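Local coordinates for protein probable ss-1,3-N-acetylglucosaminyltransferase (Staphylococcus aureus, PDB 6H2N) that is a probable glycosyltransferase of family 2 with a GT-A type fold, holding magnesium and uridine-diphosphate-N-acetylglucosamine in its pocket, at residues B[111-116]-B[222-227]. Numbering follows the deposited sequence.
With MG (magnesium ion), chain M; UD1 (uridine-diphosphate-N-acetylglucosamine), chain K.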
loop_
_atom_site.group_PDB
_atom_site.type_symbol
_atom_site.label_atom_id
_atom_site.label_comp_id
_atom_site.label_asym_id
_atom_site.label_seq_id
_atom_site.Cartn_x
_atom_site.Cartn_y
_atom_site.Cartn_z
ATOM N N SER B 111 -9.107 -35.751 -26.580
ATOM C CA SER B 111 -8.440 -36.740 -27.418
ATOM C C SER B 111 -7.139 -37.244 -26.789
ATOM O O SER B 111 -6.717 -38.349 -27.098
ATOM C CB SER B 111 -8.202 -36.220 -28.820
ATOM O OG SER B 111 -7.644 -34.917 -28.787
ATOM N N ASP B 112 -6.497 -36.497 -25.896
ATOM C CA ASP B 112 -5.204 -37.047 -25.365
ATOM C C ASP B 112 -5.389 -37.942 -24.110
ATOM O O ASP B 112 -4.399 -38.558 -23.624
ATOM C CB ASP B 112 -4.211 -35.899 -25.115
ATOM C CG ASP B 112 -4.792 -34.714 -24.353
ATOM O OD1 ASP B 112 -5.936 -34.833 -23.850
ATOM O OD2 ASP B 112 -4.092 -33.658 -24.267
ATOM N N ASP B 113 -6.620 -38.043 -23.582
ATOM C CA ASP B 113 -6.862 -38.635 -22.233
ATOM C C ASP B 113 -7.439 -40.064 -22.348
ATOM O O ASP B 113 -7.662 -40.601 -23.446
ATOM C CB ASP B 113 -7.756 -37.680 -21.444
ATOM C CG ASP B 113 -7.164 -36.286 -21.253
ATOM O OD1 ASP B 113 -5.936 -36.158 -21.244
ATOM O OD2 ASP B 113 -7.947 -35.338 -21.076
ATOM N N LEU B 114 -7.693 -40.690 -21.193
ATOM C CA LEU B 114 -8.146 -42.085 -21.119
ATOM C C LEU B 114 -9.314 -42.213 -20.131
ATOM O O LEU B 114 -9.354 -41.502 -19.123
ATOM C CB LEU B 114 -6.968 -42.951 -20.668
ATOM C CG LEU B 114 -5.690 -42.819 -21.496
ATOM C CD1 LEU B 114 -4.533 -43.465 -20.754
ATOM C CD2 LEU B 114 -5.856 -43.441 -22.863
ATOM N N LEU B 115 -10.274 -43.089 -20.459
ATOM C CA LEU B 115 -11.313 -43.488 -19.512
ATOM C C LEU B 115 -10.893 -44.796 -18.852
ATOM O O LEU B 115 -10.469 -45.713 -19.549
ATOM C CB LEU B 115 -12.637 -43.702 -20.246
ATOM C CG LEU B 115 -13.320 -42.456 -20.793
ATOM C CD1 LEU B 115 -14.705 -42.803 -21.333
ATOM C CD2 LEU B 115 -13.423 -41.390 -19.719
ATOM N N HIS B 116 -11.124 -44.899 -17.536
ATOM C CA HIS B 116 -11.111 -46.198 -16.846
ATOM C C HIS B 116 -12.185 -47.098 -17.478
ATOM O O HIS B 116 -13.203 -46.600 -17.932
ATOM C CB HIS B 116 -11.313 -45.971 -15.345
ATOM C CG HIS B 116 -11.057 -47.165 -14.509
ATOM N ND1 HIS B 116 -11.981 -48.179 -14.384
ATOM C CD2 HIS B 116 -10.024 -47.490 -13.709
ATOM C CE1 HIS B 116 -11.524 -49.086 -13.557
ATOM N NE2 HIS B 116 -10.320 -48.692 -13.133
ATOM N N TYR B 222 -11.290 -40.864 -14.943
ATOM C CA TYR B 222 -10.792 -40.114 -16.087
ATOM C C TYR B 222 -9.303 -39.823 -15.859
ATOM O O TYR B 222 -8.948 -39.213 -14.847
ATOM C CB TYR B 222 -11.615 -38.833 -16.248
ATOM C CG TYR B 222 -11.311 -38.020 -17.475
ATOM C CD1 TYR B 222 -10.099 -37.362 -17.634
ATOM C CD2 TYR B 222 -12.224 -37.956 -18.511
ATOM C CE1 TYR B 222 -9.813 -36.643 -18.792
ATOM C CE2 TYR B 222 -11.960 -37.239 -19.670
ATOM C CZ TYR B 222 -10.746 -36.585 -19.820
ATOM O OH TYR B 222 -10.489 -35.905 -20.986
ATOM N N ILE B 223 -8.427 -40.243 -16.792
ATOM C CA ILE B 223 -6.981 -39.993 -16.668
ATOM C C ILE B 223 -6.574 -38.858 -17.608
ATOM O O ILE B 223 -6.640 -39.013 -18.834
ATOM C CB ILE B 223 -6.127 -41.249 -16.953
ATOM C CG1 ILE B 223 -6.522 -42.395 -16.020
ATOM C CG2 ILE B 223 -4.642 -40.937 -16.834
ATOM C CD1 ILE B 223 -7.572 -43.292 -16.617
ATOM N N VAL B 224 -6.127 -37.748 -17.016
ATOM C CA VAL B 224 -5.567 -36.635 -17.757
ATOM C C VAL B 224 -4.116 -36.983 -18.111
ATOM O O VAL B 224 -3.299 -37.170 -17.221
ATOM C CB VAL B 224 -5.615 -35.330 -16.950
ATOM C CG1 VAL B 224 -4.917 -34.198 -17.694
ATOM C CG2 VAL B 224 -7.032 -34.926 -16.572
ATOM N N VAL B 225 -3.801 -37.039 -19.407
ATOM C CA VAL B 225 -2.435 -37.263 -19.866
ATOM C C VAL B 225 -1.810 -35.906 -20.218
ATOM O O VAL B 225 -2.322 -35.201 -21.092
ATOM C CB VAL B 225 -2.408 -38.224 -21.067
ATOM C CG1 VAL B 225 -0.977 -38.529 -21.501
ATOM C CG2 VAL B 225 -3.176 -39.497 -20.755
ATOM N N ASN B 226 -0.741 -35.533 -19.497
ATOM C CA ASN B 226 -0.060 -34.239 -19.688
ATOM C C ASN B 226 1.024 -34.422 -20.763
ATOM O O ASN B 226 1.699 -35.449 -20.799
ATOM C CB ASN B 226 0.577 -33.702 -18.398
ATOM C CG ASN B 226 -0.405 -33.238 -17.336
ATOM O OD1 ASN B 226 -1.419 -32.600 -17.627
ATOM N ND2 ASN B 226 -0.094 -33.534 -16.084
ATOM N N ASP B 227 1.191 -33.420 -21.630
ATOM C CA ASP B 227 2.257 -33.436 -22.654
ATOM C C ASP B 227 2.412 -32.038 -23.262
ATOM O O ASP B 227 1.425 -31.308 -23.409
ATOM C CB ASP B 227 1.958 -34.473 -23.739
HETATM MG MG MG M . -5.625 -32.843 -22.965
HETATM C "C1'" UD1 K . -7.139 -28.039 -21.419
HETATM C "C2'" UD1 K . -7.799 -28.311 -20.071
HETATM C "C3'" UD1 K . -8.930 -29.310 -20.250
HETATM C "C4'" UD1 K . -9.913 -28.786 -21.295
HETATM C "C5'" UD1 K . -9.173 -28.390 -22.587
HETATM C "C6'" UD1 K . -10.090 -27.755 -23.618
HETATM C "C7'" UD1 K . -6.206 -28.017 -18.202
HETATM C "C8'" UD1 K . -5.333 -28.714 -17.188
HETATM N "N2'" UD1 K . -6.865 -28.810 -19.062
HETATM O "O1'" UD1 K . -6.702 -29.284 -21.948
HETATM O "O3'" UD1 K . -9.564 -29.523 -18.975
HETATM O "O4'" UD1 K . -10.934 -29.761 -21.553
HETATM O "O5'" UD1 K . -8.096 -27.477 -22.314
HETATM O "O6'" UD1 K . -10.649 -26.581 -23.067
HETATM O "O7'" UD1 K . -6.310 -26.797 -18.231
HETATM N N1 UD1 K . -8.931 -29.433 -30.090
HETATM C C2 UD1 K . -9.779 -29.122 -31.153
HETATM N N3 UD1 K . -9.413 -28.203 -32.069
HETATM C C4 UD1 K . -8.225 -27.586 -31.964
HETATM C C5 UD1 K . -7.371 -27.879 -30.924
HETATM C C6 UD1 K . -7.753 -28.818 -29.975
HETATM O O2 UD1 K . -10.888 -29.688 -31.226
HETATM O O4 UD1 K . -7.879 -26.747 -32.822
HETATM C C1B UD1 K . -9.370 -30.437 -29.122
HETATM C C2B UD1 K . -8.337 -31.525 -28.830
HETATM O "O2'" UD1 K . -8.330 -32.543 -29.847
HETATM C C3B UD1 K . -8.855 -32.023 -27.488
HETATM C C4B UD1 K . -9.455 -30.778 -26.845
HETATM O O4B UD1 K . -9.712 -29.836 -27.877
HETATM O O3B UD1 K . -9.899 -32.996 -27.623
HETATM C C5B UD1 K . -8.520 -30.135 -25.851
HETATM O O5B UD1 K . -7.192 -30.131 -26.358
HETATM P PA UD1 K . -6.015 -30.580 -25.398
HETATM O O1A UD1 K . -4.713 -30.467 -26.148
HETATM O O2A UD1 K . -6.394 -31.879 -24.691
HETATM O O3A UD1 K . -6.066 -29.369 -24.328
HETATM P PB UD1 K . -5.392 -29.455 -22.865
HETATM O O1B UD1 K . -4.853 -30.818 -22.492
HETATM O O2B UD1 K . -4.545 -28.220 -22.709
HETATM O O HOH W 1 -1.355 -34.460 -23.619
HETATM O O HOH W 2 -4.455 -33.748 -21.323
HETATM O O HOH W 3 -7.553 -32.844 -21.823
#
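Tyr-222 OH donates to Asp-113 OD2 at 2.6 Å. OD2 lies at the ring edge, in its plane, and accepts through its anti lone pair, the one away from OD1. Ring and carboxylate planes stand 74° apart. The same hydroxyl oxygen accepts the backbone N-H of Asp-110. The ring's CD2 touches CD2 of Leu-115 at 3.8 Å. Ile-223 pairs with Leu-114 as an antiparallel hydrogen-bonded pair. Its N reaches Leu-114 O at 2.8 Å, nearly straight at 175°, and its O takes the N-H of Leu-114. Ile-223 CD1 rests near Leu-114 CB. This short pairing joins strand 222-225 to the chain just after Asp-110 and Asp-112, which fit the DxD motif of GT-A glycosyltransferases. Asp-112 binds the magnesium ion through both carboxylate oxygens; the diphosphate of uridine-diphosphate-N-acetylglucosamine and two waters complete the six ligand atoms. Val-225 N donates to Asp-113 OD1 at 3.0 Å, from above the carboxylate plane. Val-225 CG2 packs against Asp-112 O at 3.3 Å. With CG anti to the carbonyl carbon (chi1 -59°), Asp-113 turns its carboxylate to strand 222-225. Each Asp-113 oxygen also accepts from one magnesium-bound water, a second-shell role. The water on Asp-113 OD1 also donates to Val-225 O, 2.6 Å from the water oxygen.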